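PDB 3AW8: phosphoribosylaminoimidazole carboxylase, ATPase subunit from Thermus thermophilus, which probably catalyses the ATP-dependent carboxylation of 5-aminoimidazole ribonucleotide with hydrogencarbonate to N5-carboxyaminoimidazole ribonucleotide, a step of purine biosynthesis. Local coordinates for residues A[177-182]-A[213-218]; A[200-203]-A[209-212]; A[74-79]-A[90-95]; A[3-8]-A[45-50]; A[326-329]-A[333-336]. All blocks are in the same frame, centred on the assembly; numbering follows the deposited sequence.

Interaction 1 (A[177-182]-A[213-218]); sequences FDREVS and APAPGA. With AMP (adenosine monophosphate), chain C.
Arg179 reaches from the first residue of strand 179-187 to a type II beta turn, Ala215 to Ala218, which follows strand 207-213 in the ATP-grasp domain. Its CB already heads for the turn. CG stands between the backbone N and the carbonyl carbon (chi1 65°), and from there CB, CG and CD form an extended aliphatic stem, ending at NE, that spans the gap. NE gives its N-H to Gln249 OE1. CZ lies over the Ala215 methyl group, and NH1 is 4.0 Å from Ala215 CB, so a small apolar residue suits this face of the guanidinium. NH1 also comes edge-on to the backbone of Ala218. NH2 makes the one hydrogen bond between the segments, 2.9 Å to Pro216 O, bent (143° at the hydrogen), with the oxygen tilted out of the guanidinium plane. NH2 also pairs with Glu200 OE2, which probably offsets part of the arginine's charge.

The turn is well built to offer that carbonyl. Proline favours the phi of its second position, and Gly217 accepts the positive phi of the third. Ala218 N closes it on Ala215 O at 2.9 Å.

Asp178 and Arg179 together face Gln249 in a classic beta bulge. The next residue, Glu180, projects from the other side of the strand, into the AMP pocket. Its CG lies 3.7 Å above the plane of the Phe177 ring, whose CZ approaches the ribose, and its OE1 accepts a hydrogen bond from AMP O2' at 3.1 Å.

Interaction 2 (A[200-203]-A[209-212]); sequences ENRH and RLSL. With AMP (adenosine monophosphate), chain C.
Over one face of the Arg202 guanidinium sits the methyl CD1 of Leu212, 3.9 Å from NH2, while the edge is taken by Glu200 OE1. That oxygen, whose carboxylate mate OE2 is held by Arg179, lies in the guanidinium plane and forms a salt bridge with NE at 3.2 Å; a weak bond from NH2 supports it. Beneath this charged pair the stem of Arg202 runs alongside Leu210, CD against CD2; the long aliphatic part of arginine suits this place because it can pack on Leu210 while its tip stays with Glu200. The Asn201 amide turns to the other face of the sheet, where ND2 donates to Ser211 OG at 2.8 Å, with the hydroxyl tilted 24° out of the amide plane.

These residues belong to the antiparallel beta hairpin of strands 193-204 and 207-213. Glu200 with Leu212 and Arg202 with Leu210 are hydrogen-bonded pairs, and Asn201 with Ser211 between them is a non-hydrogen-bonded one. A classic beta bulge interrupts the pattern: Arg202 O accepts from both Arg209 N, at 2.8 Å, and Leu210 N, at 3.2 Å. Next along the strand, His203 lines the nucleotide pocket, its CB 3.3 Å from AMP O3'.

Interaction 3 (A[74-79]-A[90-95]); sequences AARRLE and ALEVAQ
In the preATP-grasp domain, helix 72-81 faces helix 88-94 through a small apolar contact and a salt bridge, Ala75 meeting Leu91 and Arg76 meeting Glu92. The helices stand well apart here, the CA atoms of Ala75 and Leu91 being 8.8 Å from each other, and it is the leucine that bridges the distance: its CD1 touches Ala75 CB at 3.9 Å. The small alanine side chain lets the longer leucine come up to its helix, and Leu91, a buried residue, also packs on Val70 and Pro261.

Nearer the solvent, Arg76 leaves its helix across the direction of the glutamate, the two side chains at about a right angle. Its stem is extended as far as NE, and the last torsion (chi4 -61°) then turns the guanidinium. NE and NH2 grip side-on, and both donate to the same atom, Glu92 OE1, at 3.2 and 2.9 Å. Guanidinium and carboxylate are nearly coplanar, 11° apart, and OE1 is approached almost along its C-O bond. On the far side NH1 forms a longer salt bridge with Glu79 OE2, one turn along its own helix, so the cation sits between two acids. Replacing Glu92 by an alanine would probably leave NE and NH2 without their acceptor and the guanidinium freer to turn, with the Glu79 pairing as its remaining salt bridge within the two segments. Two helices of the preATP-grasp domain are thus joined by one apolar pair beside an Arg76-Glu79-Glu92 salt-bridge network.

Interaction 4 (A[3-8]-A[45-50]); sequences GILGGG and GEFLDE
Asp49 N donates to Glu46 O at 3.1 Å, closing the type I beta turn whose second residue, Phe47, extends its ring to Leu5 and Gly6. The turn links strand 41-44 to helix 50-57 in a Rossmann-like domain, whose parallel sheet has strand 2-5 as one of its two inner strands. Asp49 suits the turn's last position because it is also the N-cap of the helix: its OD2 accepts weak bonds from Gly51 N and Ala52 N.

The contact itself is carried by a single aromatic side chain. Phe47 CB points at the strand end, and CG lies anti to the carbonyl carbon (chi1 -66°), which points the ring at the backbone of Leu5 and Gly6. CE1 and CZ reach the backbone where strand 2-5 gives way to the glycine-rich loop; CE1 is 3.8 Å from Gly6 N, which lies at the ring edge, near its plane. CE1 also approaches Leu5 CG obliquely at 4.3 Å. A large, flat, apolar residue serves well here, since Leu28, Pro71 and the ring of Phe67 pack against it too.

Gly6, Gly8 and Gly11 fit the GxGxxG pattern of a strand-turn-helix, though a nucleotide-binding role for it here is unproven. Gly6 has a positive phi (110°) with an extended psi, a conformation that residues with a CB largely avoid. Gly7 N donates to Asp29 OD2, and Gly8 is the N-cap of helix 9-18. At the heart of the contact, the bare CA of Gly6 lies 4.0 Å from Phe47 CZ.

Interaction 5 (A[326-329]-A[333-336]); sequences YGKA and GRKV
Three direct hydrogen bonds tie Tyr326, Lys328 and Ala329 to Val336, Lys335 and Arg334. Tyr326 N reaches Val336 O at 3.1 Å, nearly straight (166°) but from above the carbonyl plane. Lys328 NZ donates to Lys335 O at 3.0 Å, within the plane of that carbonyl. Arg334 NH2 meets Ala329 O on a lone pair, also at 3.0 Å. The aromatic ring of Tyr326 turns its edge to Lys335 O, CD2 being the nearest atom.

Arg334 and Lys328 also pack against each other. The lysine CB lies 4.0 Å above the centre of the guanidinium, and a bend at chi3 (69°) carries the amine back to the Lys335 carbonyl. NZ is then 4.1 Å from Arg334 NE. A water accepts from both nitrogens, and NZ is also hydrogen-bonded to Gln9 OE1, at the start of helix 9-18, its strongest polar partner. A second water accepts from Lys328 N, and a third joins Ala329 N to Arg334 NH2. An alanine in place of Arg334 is likely to leave Ala329 O without its donor and uncover the stem of Lys328.

Farther out, Tyr326 OH is held by His338 ND1 and Lys335 NZ by Asn265 OD1, while Gly327 takes the positive phi of the bend. All this lies in the connection between the antiparallel strands 321-325 and 335-343 of the C-terminal domain. Long cationic side chains here bind carbonyl oxygens and waters, and this shared acceptor chemistry probably eases the closeness of two like charges.

How the interactions relate
Interactions 1 and 2 form one unit of the ATP-grasp domain: strands 179-187 and 193-204 are neighbours in the large antiparallel sheet, both contacts touch AMP, and the salt bridge between Arg179 and Glu200 joins them. Interaction 5 reaches the same sheet farther along, where side-chain-to-carbonyl bonds from a lysine and an arginine, with waters, join a single backbone bond. Interactions 3 and 4 lie in the preATP-grasp domain, on the opposite side of the chain's centre from interactions 1 and 2, and are linked by the Arg77-Glu50 salt bridge. Interactions 2 and 4 are buried, one built on backbone bonds and the other on aromatic packing, whereas interactions 1, 3 and 5 are partly buried and rely on charged side chains.

Interaction 1 (A[177-182]-A[213-218])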
# COMPACT_ATOMS: atom_id res chain seq x y z
N PHE A 177 26.18 -22.22 -11.38
CA PHE A 177 25.89 -20.81 -11.58
C PHE A 177 26.54 -19.89 -10.55
O PHE A 177 26.79 -20.28 -9.41
CB PHE A 177 24.37 -20.59 -11.60
CG PHE A 177 23.67 -21.02 -10.33
CD1 PHE A 177 23.66 -20.19 -9.21
CD2 PHE A 177 23.08 -22.27 -10.24
CE1 PHE A 177 23.06 -20.60 -8.02
CE2 PHE A 177 22.47 -22.69 -9.05
CZ PHE A 177 22.46 -21.86 -7.94
N ASP A 178 26.83 -18.67 -10.99
CA ASP A 178 27.42 -17.66 -10.13
C ASP A 178 26.33 -17.28 -9.13
O ASP A 178 26.59 -17.12 -7.93
CB ASP A 178 27.80 -16.43 -10.96
CG ASP A 178 28.90 -16.72 -11.98
OD1 ASP A 178 28.97 -15.99 -13.00
OD2 ASP A 178 29.68 -17.68 -11.77
N ARG A 179 25.11 -17.17 -9.65
CA ARG A 179 23.96 -16.84 -8.83
C ARG A 179 22.68 -17.09 -9.62
O ARG A 179 22.71 -17.40 -10.82
CB ARG A 179 23.99 -15.37 -8.41
CG ARG A 179 23.87 -14.40 -9.57
CD ARG A 179 23.89 -12.96 -9.11
NE ARG A 179 23.95 -12.05 -10.25
CZ ARG A 179 24.00 -10.73 -10.15
NH1 ARG A 179 24.05 -9.98 -11.25
NH2 ARG A 179 24.01 -10.16 -8.96
N GLU A 180 21.55 -16.95 -8.93
CA GLU A 180 20.25 -17.11 -9.54
C GLU A 180 19.64 -15.72 -9.60
O GLU A 180 19.79 -14.93 -8.67
CB GLU A 180 19.38 -18.04 -8.69
CG GLU A 180 19.64 -19.52 -8.96
CD GLU A 180 18.79 -20.44 -8.11
OE1 GLU A 180 19.19 -20.71 -6.95
OE2 GLU A 180 17.73 -20.89 -8.58
N VAL A 181 18.99 -15.40 -10.71
CA VAL A 181 18.36 -14.10 -10.85
C VAL A 181 17.02 -14.29 -11.52
O VAL A 181 16.73 -15.34 -12.08
CB VAL A 181 19.25 -13.11 -11.67
CG1 VAL A 181 20.58 -12.90 -10.96
CG2 VAL A 181 19.46 -13.63 -13.09
N SER A 182 16.17 -13.27 -11.45
CA SER A 182 14.86 -13.35 -12.09
C SER A 182 14.49 -11.99 -12.62
O SER A 182 14.95 -10.97 -12.12
CB SER A 182 13.80 -13.82 -11.09
OG SER A 182 13.50 -12.81 -10.15
N ALA A 213 17.48 -6.44 -4.93
CA ALA A 213 17.11 -5.64 -6.10
C ALA A 213 17.59 -4.20 -5.98
O ALA A 213 17.46 -3.58 -4.93
CB ALA A 213 15.60 -5.67 -6.29
N PRO A 214 18.17 -3.65 -7.06
CA PRO A 214 18.38 -4.35 -8.33
C PRO A 214 19.45 -5.42 -8.13
O PRO A 214 20.16 -5.39 -7.13
CB PRO A 214 18.86 -3.24 -9.26
CG PRO A 214 18.20 -2.02 -8.69
CD PRO A 214 18.41 -2.21 -7.22
N ALA A 215 19.57 -6.36 -9.06
CA ALA A 215 20.59 -7.39 -8.92
C ALA A 215 21.95 -6.70 -8.75
O ALA A 215 22.41 -5.97 -9.63
CB ALA A 215 20.61 -8.30 -10.14
N PRO A 216 22.61 -6.92 -7.60
CA PRO A 216 23.91 -6.31 -7.32
C PRO A 216 24.92 -6.50 -8.45
O PRO A 216 25.31 -7.63 -8.76
CB PRO A 216 24.35 -7.01 -6.04
CG PRO A 216 23.06 -7.26 -5.35
CD PRO A 216 22.17 -7.76 -6.47
N GLY A 217 25.32 -5.40 -9.07
CA GLY A 217 26.30 -5.46 -10.15
C GLY A 217 25.76 -5.71 -11.54
O GLY A 217 26.43 -5.40 -12.53
N ALA A 218 24.56 -6.26 -11.62
CA ALA A 218 23.93 -6.56 -12.90
C ALA A 218 24.44 -5.67 -14.03
O ALA A 218 24.39 -4.44 -13.93
CB ALA A 218 22.41 -6.43 -12.77
P AMP C . 12.72 -25.79 -8.51
O1P AMP C . 11.94 -24.55 -8.26
O2P AMP C . 13.44 -25.69 -9.95
O3P AMP C . 11.73 -27.06 -8.48
O5' AMP C . 13.84 -25.98 -7.34
C5' AMP C . 14.75 -24.86 -7.40
C4' AMP C . 15.97 -25.15 -6.50
O4' AMP C . 16.76 -26.27 -7.02
C3' AMP C . 16.92 -23.93 -6.43
O3' AMP C . 17.39 -23.75 -5.09
C2' AMP C . 18.05 -24.25 -7.41
O2' AMP C . 19.31 -23.76 -6.93
C1' AMP C . 18.03 -25.79 -7.56
N9 AMP C . 18.17 -26.18 -8.99
C8 AMP C . 17.15 -26.38 -9.89
N7 AMP C . 17.62 -26.71 -11.05
C5 AMP C . 18.97 -26.75 -10.99
C6 AMP C . 20.01 -27.05 -11.91
N6 AMP C . 19.71 -27.39 -13.22
N1 AMP C . 21.29 -26.99 -11.49
C2 AMP C . 21.60 -26.66 -10.23
N3 AMP C . 20.65 -26.37 -9.33
C4 AMP C . 19.34 -26.41 -9.66

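Interaction 2 (A[200-203]-A[209-212])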
# COMPACT_ATOMS: atom_id res chain seq x y z
N GLU A 200 18.37 -10.53 -7.73
CA GLU A 200 19.17 -11.68 -7.33
C GLU A 200 18.42 -12.43 -6.24
O GLU A 200 18.09 -11.87 -5.19
CB GLU A 200 20.53 -11.24 -6.80
CG GLU A 200 21.26 -12.34 -6.06
CD GLU A 200 22.67 -11.97 -5.68
OE1 GLU A 200 23.23 -12.66 -4.79
OE2 GLU A 200 23.21 -11.00 -6.27
N ASN A 201 18.16 -13.71 -6.49
CA ASN A 201 17.41 -14.52 -5.53
C ASN A 201 18.28 -15.61 -4.92
O ASN A 201 19.03 -16.27 -5.63
CB ASN A 201 16.19 -15.13 -6.22
CG ASN A 201 15.47 -14.14 -7.10
OD1 ASN A 201 15.28 -14.38 -8.30
ND2 ASN A 201 15.07 -13.01 -6.52
N ARG A 202 18.17 -15.80 -3.62
CA ARG A 202 18.94 -16.82 -2.94
C ARG A 202 18.01 -17.82 -2.30
O ARG A 202 17.14 -17.45 -1.51
CB ARG A 202 19.83 -16.21 -1.87
CG ARG A 202 20.84 -15.25 -2.42
CD ARG A 202 21.80 -14.83 -1.34
NE ARG A 202 22.78 -13.89 -1.86
CZ ARG A 202 23.64 -13.24 -1.10
NH1 ARG A 202 23.65 -13.43 0.22
NH2 ARG A 202 24.50 -12.39 -1.65
N HIS A 203 18.20 -19.08 -2.64
CA HIS A 203 17.37 -20.14 -2.11
C HIS A 203 18.14 -20.95 -1.10
O HIS A 203 19.37 -20.97 -1.13
CB HIS A 203 16.91 -21.05 -3.25
CG HIS A 203 16.20 -20.32 -4.35
ND1 HIS A 203 14.88 -19.94 -4.27
CD2 HIS A 203 16.66 -19.86 -5.54
CE1 HIS A 203 14.55 -19.27 -5.36
NE2 HIS A 203 15.62 -19.21 -6.15
N ARG A 209 14.80 -17.45 0.03
CA ARG A 209 15.07 -16.85 1.33
C ARG A 209 15.34 -15.37 1.25
O ARG A 209 14.92 -14.62 2.13
CB ARG A 209 16.27 -17.53 1.98
CG ARG A 209 16.11 -19.02 2.15
CD ARG A 209 15.04 -19.37 3.17
NE ARG A 209 14.88 -20.82 3.25
CZ ARG A 209 14.28 -21.45 4.25
NH1 ARG A 209 13.78 -20.77 5.27
NH2 ARG A 209 14.19 -22.77 4.24
N LEU A 210 16.02 -14.93 0.20
CA LEU A 210 16.35 -13.53 0.08
C LEU A 210 16.41 -13.04 -1.36
O LEU A 210 16.88 -13.76 -2.25
CB LEU A 210 17.71 -13.28 0.74
CG LEU A 210 18.23 -11.83 0.73
CD1 LEU A 210 17.71 -11.12 1.98
CD2 LEU A 210 19.75 -11.82 0.71
N SER A 211 15.96 -11.81 -1.58
CA SER A 211 15.99 -11.21 -2.91
C SER A 211 16.66 -9.84 -2.86
O SER A 211 16.28 -8.98 -2.06
CB SER A 211 14.57 -11.08 -3.48
OG SER A 211 14.09 -12.31 -4.02
N LEU A 212 17.65 -9.63 -3.72
CA LEU A 212 18.36 -8.36 -3.76
C LEU A 212 18.04 -7.64 -5.06
O LEU A 212 18.29 -8.16 -6.15
CB LEU A 212 19.87 -8.60 -3.62
CG LEU A 212 20.23 -9.22 -2.27
CD1 LEU A 212 21.67 -9.72 -2.25
CD2 LEU A 212 20.00 -8.19 -1.18
P AMP C . 12.72 -25.79 -8.51
O1P AMP C . 11.94 -24.55 -8.26
O2P AMP C . 13.44 -25.69 -9.95
O3P AMP C . 11.73 -27.06 -8.48
O5' AMP C . 13.84 -25.98 -7.34
C5' AMP C . 14.75 -24.86 -7.40
C4' AMP C . 15.97 -25.15 -6.50
O4' AMP C . 16.76 -26.27 -7.02
C3' AMP C . 16.92 -23.93 -6.43
O3' AMP C . 17.39 -23.75 -5.09
C2' AMP C . 18.05 -24.25 -7.41
O2' AMP C . 19.31 -23.76 -6.93
C1' AMP C . 18.03 -25.79 -7.56
N9 AMP C . 18.17 -26.18 -8.99
C8 AMP C . 17.15 -26.38 -9.89
N7 AMP C . 17.62 -26.71 -11.05
C5 AMP C . 18.97 -26.75 -10.99
C6 AMP C . 20.01 -27.05 -11.91
N6 AMP C . 19.71 -27.39 -13.22
N1 AMP C . 21.29 -26.99 -11.49
C2 AMP C . 21.60 -26.66 -10.23
N3 AMP C . 20.65 -26.37 -9.33
C4 AMP C . 19.34 -26.41 -9.66

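Interaction 3 (A[74-79]-A[90-95])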
# COMPACT_ATOMS: atom_id res chain seq x y z
N ALA A 74 -9.91 -25.50 -15.03
CA ALA A 74 -10.75 -24.46 -14.44
C ALA A 74 -10.56 -23.12 -15.15
O ALA A 74 -11.50 -22.34 -15.29
CB ALA A 74 -10.45 -24.31 -12.96
N ALA A 75 -9.34 -22.85 -15.60
CA ALA A 75 -9.07 -21.60 -16.30
C ALA A 75 -9.71 -21.60 -17.68
O ALA A 75 -10.28 -20.60 -18.10
CB ALA A 75 -7.57 -21.37 -16.42
N ARG A 76 -9.60 -22.72 -18.40
CA ARG A 76 -10.17 -22.82 -19.74
C ARG A 76 -11.70 -22.87 -19.73
O ARG A 76 -12.35 -22.41 -20.67
CB ARG A 76 -9.60 -24.04 -20.48
CG ARG A 76 -8.16 -23.85 -20.96
CD ARG A 76 -7.63 -25.06 -21.72
NE ARG A 76 -6.23 -24.91 -22.11
CZ ARG A 76 -5.77 -23.96 -22.91
NH1 ARG A 76 -6.59 -23.05 -23.41
NH2 ARG A 76 -4.47 -23.90 -23.20
N ARG A 77 -12.26 -23.42 -18.66
CA ARG A 77 -13.71 -23.50 -18.52
C ARG A 77 -14.35 -22.12 -18.48
O ARG A 77 -15.44 -21.91 -19.02
CB ARG A 77 -14.08 -24.26 -17.24
CG ARG A 77 -15.57 -24.33 -16.96
CD ARG A 77 -16.27 -25.33 -17.88
NE ARG A 77 -17.71 -25.36 -17.67
CZ ARG A 77 -18.55 -24.43 -18.12
NH1 ARG A 77 -19.85 -24.52 -17.88
NH2 ARG A 77 -18.08 -23.41 -18.84
N LEU A 78 -13.66 -21.17 -17.85
CA LEU A 78 -14.17 -19.81 -17.75
C LEU A 78 -13.75 -18.93 -18.91
O LEU A 78 -14.37 -17.90 -19.17
CB LEU A 78 -13.68 -19.17 -16.45
CG LEU A 78 -14.45 -19.39 -15.14
CD1 LEU A 78 -14.94 -20.80 -15.03
CD2 LEU A 78 -13.53 -19.05 -13.99
N GLU A 79 -12.70 -19.34 -19.62
CA GLU A 79 -12.18 -18.56 -20.74
C GLU A 79 -13.27 -18.16 -21.73
O GLU A 79 -13.26 -17.04 -22.24
CB GLU A 79 -11.09 -19.34 -21.48
CG GLU A 79 -10.11 -18.44 -22.23
CD GLU A 79 -8.84 -19.18 -22.65
OE1 GLU A 79 -7.80 -18.50 -22.85
OE2 GLU A 79 -8.89 -20.43 -22.77
N ALA A 90 -0.28 -20.06 -21.15
CA ALA A 90 0.83 -19.77 -20.24
C ALA A 90 0.87 -20.76 -19.08
O ALA A 90 1.94 -21.20 -18.66
CB ALA A 90 0.72 -18.35 -19.72
N LEU A 91 -0.30 -21.12 -18.55
CA LEU A 91 -0.38 -22.08 -17.46
C LEU A 91 0.10 -23.43 -17.98
O LEU A 91 0.87 -24.12 -17.32
CB LEU A 91 -1.82 -22.23 -16.98
CG LEU A 91 -2.33 -21.27 -15.92
CD1 LEU A 91 -3.77 -21.63 -15.57
CD2 LEU A 91 -1.46 -21.38 -14.69
N GLU A 92 -0.38 -23.80 -19.16
CA GLU A 92 -0.03 -25.06 -19.80
C GLU A 92 1.50 -25.17 -19.89
O GLU A 92 2.10 -26.12 -19.40
CB GLU A 92 -0.64 -25.11 -21.20
CG GLU A 92 -0.94 -26.51 -21.73
CD GLU A 92 -2.39 -26.94 -21.48
OE1 GLU A 92 -3.32 -26.21 -21.91
OE2 GLU A 92 -2.59 -28.02 -20.86
N VAL A 93 2.11 -24.18 -20.54
CA VAL A 93 3.55 -24.16 -20.71
C VAL A 93 4.29 -24.23 -19.38
O VAL A 93 5.17 -25.07 -19.19
CB VAL A 93 4.00 -22.86 -21.44
CG1 VAL A 93 5.51 -22.82 -21.54
CG2 VAL A 93 3.37 -22.79 -22.81
N ALA A 94 3.91 -23.36 -18.45
CA ALA A 94 4.56 -23.28 -17.14
C ALA A 94 4.37 -24.45 -16.18
O ALA A 94 5.14 -24.61 -15.25
CB ALA A 94 4.15 -21.99 -16.45
N GLN A 95 3.35 -25.27 -16.41
CA GLN A 95 3.09 -26.39 -15.52
C GLN A 95 3.77 -27.70 -15.92
O GLN A 95 3.58 -28.73 -15.26
CB GLN A 95 1.58 -26.58 -15.36
CG GLN A 95 0.86 -25.40 -14.70
CD GLN A 95 -0.58 -25.72 -14.31
OE1 GLN A 95 -1.31 -26.37 -15.05
NE2 GLN A 95 -1.00 -25.24 -13.14

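Interaction 4 (A[3-8]-A[45-50])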
# COMPACT_ATOMS: atom_id res chain seq x y z
N GLY A 3 -11.87 -11.22 -10.58
CA GLY A 3 -11.94 -12.51 -9.93
C GLY A 3 -10.56 -13.13 -9.96
O GLY A 3 -9.85 -13.06 -10.97
N ILE A 4 -10.16 -13.75 -8.85
CA ILE A 4 -8.84 -14.36 -8.78
C ILE A 4 -8.88 -15.82 -8.36
O ILE A 4 -9.43 -16.16 -7.30
CB ILE A 4 -7.92 -13.59 -7.78
CG1 ILE A 4 -7.61 -12.19 -8.31
CG2 ILE A 4 -6.62 -14.36 -7.57
CD1 ILE A 4 -6.94 -11.30 -7.32
N LEU A 5 -8.31 -16.68 -9.19
CA LEU A 5 -8.23 -18.09 -8.87
C LEU A 5 -7.07 -18.21 -7.87
O LEU A 5 -5.91 -17.91 -8.20
CB LEU A 5 -7.96 -18.91 -10.14
CG LEU A 5 -9.13 -19.61 -10.87
CD1 LEU A 5 -10.47 -19.04 -10.46
CD2 LEU A 5 -8.92 -19.47 -12.36
N GLY A 6 -7.40 -18.62 -6.65
CA GLY A 6 -6.40 -18.76 -5.60
C GLY A 6 -6.55 -17.70 -4.53
O GLY A 6 -6.53 -16.50 -4.83
N GLY A 7 -6.70 -18.13 -3.28
CA GLY A 7 -6.85 -17.19 -2.18
C GLY A 7 -5.62 -17.02 -1.32
O GLY A 7 -5.72 -16.64 -0.14
N GLY A 8 -4.44 -17.30 -1.89
CA GLY A 8 -3.19 -17.18 -1.15
C GLY A 8 -2.71 -15.76 -0.91
O GLY A 8 -3.46 -14.79 -1.11
N GLY A 45 -14.26 -23.48 -2.36
CA GLY A 45 -14.63 -24.55 -3.27
C GLY A 45 -13.45 -25.08 -4.04
O GLY A 45 -12.47 -24.36 -4.24
N GLU A 46 -13.52 -26.34 -4.47
CA GLU A 46 -12.44 -26.94 -5.25
C GLU A 46 -12.46 -26.32 -6.64
O GLU A 46 -13.51 -25.94 -7.13
CB GLU A 46 -12.65 -28.46 -5.37
CG GLU A 46 -12.77 -29.19 -4.04
CD GLU A 46 -11.46 -29.24 -3.28
OE1 GLU A 46 -11.47 -29.73 -2.12
OE2 GLU A 46 -10.43 -28.79 -3.82
N PHE A 47 -11.29 -26.21 -7.27
CA PHE A 47 -11.20 -25.62 -8.60
C PHE A 47 -11.86 -26.50 -9.66
O PHE A 47 -12.25 -26.01 -10.72
CB PHE A 47 -9.74 -25.39 -8.99
CG PHE A 47 -9.05 -24.35 -8.15
CD1 PHE A 47 -9.46 -23.02 -8.19
CD2 PHE A 47 -8.01 -24.71 -7.29
CE1 PHE A 47 -8.84 -22.06 -7.40
CE2 PHE A 47 -7.38 -23.76 -6.50
CZ PHE A 47 -7.79 -22.43 -6.55
N LEU A 48 -11.99 -27.79 -9.36
CA LEU A 48 -12.61 -28.70 -10.30
C LEU A 48 -14.09 -28.94 -10.00
O LEU A 48 -14.73 -29.78 -10.63
CB LEU A 48 -11.84 -30.02 -10.34
CG LEU A 48 -10.44 -29.81 -10.92
CD1 LEU A 48 -9.72 -31.14 -11.04
CD2 LEU A 48 -10.54 -29.11 -12.27
N ASP A 49 -14.61 -28.20 -9.02
CA ASP A 49 -16.02 -28.27 -8.66
C ASP A 49 -16.67 -27.23 -9.57
O ASP A 49 -16.69 -26.04 -9.26
CB ASP A 49 -16.22 -27.91 -7.19
CG ASP A 49 -17.69 -27.70 -6.82
OD1 ASP A 49 -17.97 -27.54 -5.61
OD2 ASP A 49 -18.56 -27.69 -7.72
N GLU A 50 -17.18 -27.69 -10.70
CA GLU A 50 -17.79 -26.80 -11.69
C GLU A 50 -18.82 -25.86 -11.06
O GLU A 50 -18.92 -24.70 -11.47
CB GLU A 50 -18.43 -27.62 -12.81
CG GLU A 50 -18.54 -26.89 -14.12
CD GLU A 50 -18.87 -27.81 -15.28
OE1 GLU A 50 -18.72 -27.38 -16.44
OE2 GLU A 50 -19.29 -28.96 -15.03

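Interaction 5 (A[326-329]-A[333-336])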
# COMPACT_ATOMS: atom_id res chain seq x y z
N TYR A 326 1.20 -12.11 6.29
CA TYR A 326 0.09 -12.56 5.45
C TYR A 326 -1.20 -12.96 6.13
O TYR A 326 -2.22 -13.13 5.46
CB TYR A 326 0.55 -13.69 4.53
CG TYR A 326 1.79 -13.34 3.73
CD1 TYR A 326 2.05 -12.02 3.34
CD2 TYR A 326 2.69 -14.33 3.35
CE1 TYR A 326 3.17 -11.70 2.60
CE2 TYR A 326 3.82 -14.02 2.60
CZ TYR A 326 4.05 -12.71 2.23
OH TYR A 326 5.15 -12.40 1.47
N GLY A 327 -1.18 -13.10 7.46
CA GLY A 327 -2.38 -13.49 8.17
C GLY A 327 -2.62 -14.99 8.17
O GLY A 327 -3.66 -15.46 8.62
N LYS A 328 -1.65 -15.75 7.67
CA LYS A 328 -1.76 -17.21 7.62
C LYS A 328 -1.26 -17.78 8.94
O LYS A 328 -0.46 -17.15 9.63
CB LYS A 328 -0.92 -17.75 6.46
CG LYS A 328 -1.31 -17.15 5.10
CD LYS A 328 -0.27 -17.37 3.99
CE LYS A 328 -0.14 -18.82 3.57
NZ LYS A 328 0.90 -19.02 2.51
N ALA A 329 -1.75 -18.96 9.31
CA ALA A 329 -1.32 -19.61 10.55
C ALA A 329 0.07 -20.15 10.33
O ALA A 329 0.35 -20.77 9.30
CB ALA A 329 -2.26 -20.74 10.90
N GLY A 333 7.94 -24.63 7.29
CA GLY A 333 8.17 -24.36 5.87
C GLY A 333 7.13 -23.52 5.15
O GLY A 333 7.22 -23.34 3.93
N ARG A 334 6.16 -22.99 5.88
CA ARG A 334 5.10 -22.19 5.27
C ARG A 334 5.47 -20.72 5.13
O ARG A 334 6.06 -20.13 6.03
CB ARG A 334 3.82 -22.32 6.10
CG ARG A 334 2.60 -21.71 5.45
CD ARG A 334 1.33 -21.99 6.22
NE ARG A 334 0.16 -21.83 5.36
CZ ARG A 334 -1.09 -21.74 5.79
NH1 ARG A 334 -2.08 -21.59 4.91
NH2 ARG A 334 -1.37 -21.77 7.08
N LYS A 335 5.14 -20.12 3.99
CA LYS A 335 5.41 -18.70 3.79
C LYS A 335 4.34 -17.95 4.56
O LYS A 335 3.15 -18.03 4.23
CB LYS A 335 5.35 -18.34 2.30
CG LYS A 335 6.40 -19.05 1.49
CD LYS A 335 6.50 -18.50 0.09
CE LYS A 335 7.62 -19.20 -0.66
NZ LYS A 335 7.64 -18.84 -2.10
N VAL A 336 4.76 -17.24 5.61
CA VAL A 336 3.82 -16.51 6.45
C VAL A 336 3.96 -15.01 6.39
O VAL A 336 3.22 -14.29 7.05
CB VAL A 336 3.91 -16.98 7.91
CG1 VAL A 336 3.30 -18.36 8.04
CG2 VAL A 336 5.35 -17.02 8.37
O HOH W 1 1.11 -15.12 8.10
O HOH W 2 0.61 -21.75 2.44
O HOH W 3 -3.77 -20.31 7.83